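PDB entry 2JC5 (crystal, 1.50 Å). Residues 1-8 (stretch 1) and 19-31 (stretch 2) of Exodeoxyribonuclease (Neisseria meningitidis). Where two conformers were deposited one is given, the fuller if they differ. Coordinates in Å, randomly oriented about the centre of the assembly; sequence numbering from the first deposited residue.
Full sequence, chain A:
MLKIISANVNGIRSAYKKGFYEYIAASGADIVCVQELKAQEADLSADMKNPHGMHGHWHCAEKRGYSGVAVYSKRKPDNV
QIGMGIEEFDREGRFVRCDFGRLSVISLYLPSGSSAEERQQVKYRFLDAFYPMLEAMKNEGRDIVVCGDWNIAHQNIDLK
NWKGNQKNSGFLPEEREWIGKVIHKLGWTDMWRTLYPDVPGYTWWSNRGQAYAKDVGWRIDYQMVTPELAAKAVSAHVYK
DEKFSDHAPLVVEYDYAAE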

# COMPACT_ATOMS: atom_id res chain seq x y z
N MET A 1 -14.07 -15.61 1.96
CA MET A 1 -12.60 -15.36 2.12
C MET A 1 -12.40 -13.98 2.76
O MET A 1 -13.27 -13.12 2.66
CB MET A 1 -11.88 -15.38 0.77
CG MET A 1 -12.06 -16.63 -0.09
SD MET A 1 -11.02 -18.01 0.44
CE MET A 1 -12.02 -18.65 1.79
N LEU A 2 -11.25 -13.78 3.40
CA LEU A 2 -10.84 -12.45 3.86
C LEU A 2 -10.31 -11.68 2.66
O LEU A 2 -9.32 -12.08 2.06
CB LEU A 2 -9.72 -12.55 4.89
CG LEU A 2 -9.06 -11.25 5.37
CD1 LEU A 2 -10.05 -10.54 6.24
CD2 LEU A 2 -7.74 -11.53 6.09
N LYS A 3 -10.97 -10.57 2.32
CA LYS A 3 -10.58 -9.77 1.17
C LYS A 3 -9.96 -8.48 1.68
O LYS A 3 -10.59 -7.72 2.41
CB LYS A 3 -11.82 -9.51 0.30
CG LYS A 3 -11.56 -8.71 -0.94
CD LYS A 3 -12.83 -8.44 -1.75
CE LYS A 3 -13.38 -9.70 -2.34
NZ LYS A 3 -13.76 -9.49 -3.76
N ILE A 4 -8.70 -8.27 1.31
CA ILE A 4 -7.96 -7.08 1.70
C ILE A 4 -7.63 -6.27 0.45
O ILE A 4 -7.13 -6.83 -0.52
CB ILE A 4 -6.65 -7.40 2.44
CG1 ILE A 4 -6.92 -8.22 3.70
CG2 ILE A 4 -5.95 -6.10 2.79
CD1 ILE A 4 -5.70 -8.66 4.48
N ILE A 5 -7.96 -4.98 0.46
CA ILE A 5 -7.73 -4.09 -0.68
C ILE A 5 -6.73 -3.04 -0.27
O ILE A 5 -6.88 -2.46 0.81
CB ILE A 5 -9.03 -3.44 -1.17
CG1 ILE A 5 -10.01 -4.55 -1.60
CG2 ILE A 5 -8.75 -2.43 -2.29
CD1 ILE A 5 -11.26 -4.06 -2.31
N SER A 6 -5.73 -2.80 -1.12
CA SER A 6 -4.78 -1.72 -0.93
C SER A 6 -4.99 -0.71 -2.05
O SER A 6 -4.96 -1.09 -3.21
CB SER A 6 -3.35 -2.25 -0.95
OG SER A 6 -2.42 -1.23 -0.59
N ALA A 7 -5.19 0.55 -1.70
CA ALA A 7 -5.43 1.57 -2.71
C ALA A 7 -4.79 2.89 -2.33
O ALA A 7 -5.13 3.48 -1.30
CB ALA A 7 -6.93 1.75 -2.95
N ASN A 8 -3.88 3.35 -3.17
CA ASN A 8 -3.45 4.74 -3.10
C ASN A 8 -4.49 5.56 -3.83
O ASN A 8 -4.69 5.39 -5.05
CB ASN A 8 -2.04 4.92 -3.68
CG ASN A 8 -1.61 6.37 -3.73
OD1 ASN A 8 -2.45 7.27 -3.97
ND2 ASN A 8 -0.33 6.63 -3.50
N GLY A 19 -16.27 7.73 -7.08
CA GLY A 19 -16.99 6.49 -6.78
C GLY A 19 -16.29 5.56 -5.82
O GLY A 19 -16.74 4.44 -5.61
N PHE A 20 -15.19 6.00 -5.22
CA PHE A 20 -14.44 5.11 -4.36
C PHE A 20 -15.25 4.70 -3.14
O PHE A 20 -15.14 3.56 -2.67
CB PHE A 20 -13.09 5.72 -3.95
CG PHE A 20 -12.21 4.75 -3.20
CD1 PHE A 20 -11.60 3.70 -3.87
CD2 PHE A 20 -12.01 4.87 -1.85
CE1 PHE A 20 -10.81 2.78 -3.18
CE2 PHE A 20 -11.23 3.96 -1.15
CZ PHE A 20 -10.63 2.92 -1.84
N TYR A 21 -16.07 5.61 -2.61
CA TYR A 21 -16.86 5.27 -1.42
C TYR A 21 -17.78 4.07 -1.70
O TYR A 21 -17.86 3.13 -0.91
CB TYR A 21 -17.70 6.46 -0.98
CG TYR A 21 -18.51 6.19 0.26
CD1 TYR A 21 -17.89 6.01 1.47
CD2 TYR A 21 -19.91 6.12 0.21
CE1 TYR A 21 -18.61 5.77 2.61
CE2 TYR A 21 -20.64 5.88 1.36
CZ TYR A 21 -19.98 5.70 2.56
OH TYR A 21 -20.68 5.47 3.75
N GLU A 22 -18.47 4.11 -2.83
CA GLU A 22 -19.40 3.04 -3.17
C GLU A 22 -18.64 1.74 -3.38
O GLU A 22 -19.10 0.67 -2.98
CB GLU A 22 -20.21 3.42 -4.40
CG GLU A 22 -21.23 4.53 -4.16
CD GLU A 22 -20.66 5.95 -4.22
OE1 GLU A 22 -19.47 6.13 -4.48
OE2 GLU A 22 -21.44 6.92 -4.04
N TYR A 23 -17.46 1.84 -3.98
CA TYR A 23 -16.60 0.69 -4.20
C TYR A 23 -16.17 0.02 -2.90
O TYR A 23 -16.05 -1.20 -2.85
CB TYR A 23 -15.37 1.11 -5.00
CG TYR A 23 -14.35 0.01 -5.21
CD1 TYR A 23 -14.61 -1.03 -6.07
CD2 TYR A 23 -13.13 0.04 -4.56
CE1 TYR A 23 -13.69 -2.06 -6.25
CE2 TYR A 23 -12.20 -0.97 -4.73
CZ TYR A 23 -12.48 -2.01 -5.57
OH TYR A 23 -11.54 -3.01 -5.75
N ILE A 24 -15.91 0.78 -1.85
CA ILE A 24 -15.51 0.16 -0.59
C ILE A 24 -16.53 -0.94 -0.23
O ILE A 24 -16.16 -2.05 0.16
CB ILE A 24 -15.38 1.18 0.57
CG1 ILE A 24 -14.18 2.09 0.34
CG2 ILE A 24 -15.26 0.49 1.89
CD1 ILE A 24 -14.07 3.27 1.29
N ALA A 25 -17.82 -0.62 -0.33
CA ALA A 25 -18.90 -1.58 -0.03
C ALA A 25 -19.07 -2.63 -1.14
O ALA A 25 -19.13 -3.82 -0.86
CB ALA A 25 -20.23 -0.84 0.20
N ALA A 26 -19.15 -2.18 -2.39
CA ALA A 26 -19.43 -3.08 -3.52
C ALA A 26 -18.35 -4.14 -3.71
O ALA A 26 -18.63 -5.27 -4.16
CB ALA A 26 -19.59 -2.27 -4.80
N SER A 27 -17.12 -3.79 -3.33
CA SER A 27 -16.01 -4.68 -3.48
C SER A 27 -16.09 -5.89 -2.55
O SER A 27 -15.39 -6.87 -2.78
CB SER A 27 -14.72 -3.95 -3.14
OG SER A 27 -14.65 -3.67 -1.75
N GLY A 28 -16.88 -5.79 -1.48
CA GLY A 28 -16.93 -6.85 -0.49
C GLY A 28 -15.72 -6.92 0.41
O GLY A 28 -15.57 -7.88 1.16
N ALA A 29 -14.86 -5.91 0.36
CA ALA A 29 -13.66 -5.91 1.19
C ALA A 29 -13.97 -5.98 2.67
O ALA A 29 -14.85 -5.27 3.17
CB ALA A 29 -12.83 -4.65 0.93
N ASP A 30 -13.20 -6.80 3.37
CA ASP A 30 -13.18 -6.84 4.83
C ASP A 30 -12.29 -5.76 5.43
O ASP A 30 -12.62 -5.19 6.48
CB ASP A 30 -12.70 -8.20 5.30
CG ASP A 30 -13.64 -9.30 4.89
OD1 ASP A 30 -14.72 -9.39 5.52
OD2 ASP A 30 -13.33 -10.02 3.91
N ILE A 31 -11.18 -5.47 4.75
CA ILE A 31 -10.21 -4.47 5.18
C ILE A 31 -9.76 -3.69 3.96
O ILE A 31 -9.49 -4.30 2.92
CB ILE A 31 -8.97 -5.10 5.86
CG1 ILE A 31 -9.40 -5.93 7.08
CG2 ILE A 31 -7.98 -4.02 6.28
CD1 ILE A 31 -8.31 -6.79 7.66
O HOH W 1 -15.05 -11.15 2.24
O HOH W 2 -14.78 -12.19 5.58
O HOH W 3 -13.41 -7.21 -4.88

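What joins the strand of residues 2-8 to the second stretch? The segment reaching I31 lies alongside the strand in parallel register, with I4 and I31 paired at a CA-CA distance of 4.9 Å. The backbone ladder is short: I31 N donates to K3 O (3.3 Å), and I5 N donates to I31 O (3.0 Å). Because I4 sits between these two bonded residues, its CA is left close to the same carbonyl, 3.4 Å from I31 O, in a CA-H...O contact. The side chains of I4 and I31 lie on the same face of the sheet and touch loosely, I4 CG1 standing 4.3 Å from I31 CB, while L2 CD1 comes within 4.4 Å of I31 CD1.

How does D30 fit against the start of the strand? Its CB points toward the strand, and its carboxylate reaches the backbone of K3, where K3 N donates to D30 OD2 at 2.9 Å and a nearly straight 170°. D30 N in turn donates to K3 O (2.9 Å), so D30 grips both polar groups of one residue's backbone. L2 packs against the base of this side chain, with L2 CD1 3.7 Å from D30 CB. M1 O and D30 OD2, both acceptors, lie 3.3 Å apart without bonding to each other; water 1 lies 2.7 Å from M1 O and 2.7 Å from D30 OD2, close enough to bridge the two oxygens.

Which bump fills the hollow between the helix and the segment that follows it? It is the tip of I5. Although its CA-to-CB bond points sideways, the chain ends in a pocket lined by Y23, S27 and A29: I5 CD1 lies 3.6 Å from Y23 OH, 3.5 Å from S27 OG and 3.6 Å from A29 CB. The S27 hydroxyl helps hold this wall in shape, since S27 OG donates to I24 O (2.9 Å) and accepts from A29 N (3.1 Å). Farther along the strand, A7 offers a smaller bump, its CB meeting F20 CE1 at 4.0 Å.

Where does the long side chain of K3 go? It runs out along the turn after the helix, with K3 CD 3.2 Å from S27 O and 3.9 Å from G28 C. At its end, K3 NZ makes a weak hydrogen bond to S27 O (3.2 Å). Water 3 adds a second link, accepting from K3 NZ at 2.6 Å and donating to S27 O at 2.9 Å. G28 turns the chain here with positive phi, a conformation that favours glycine.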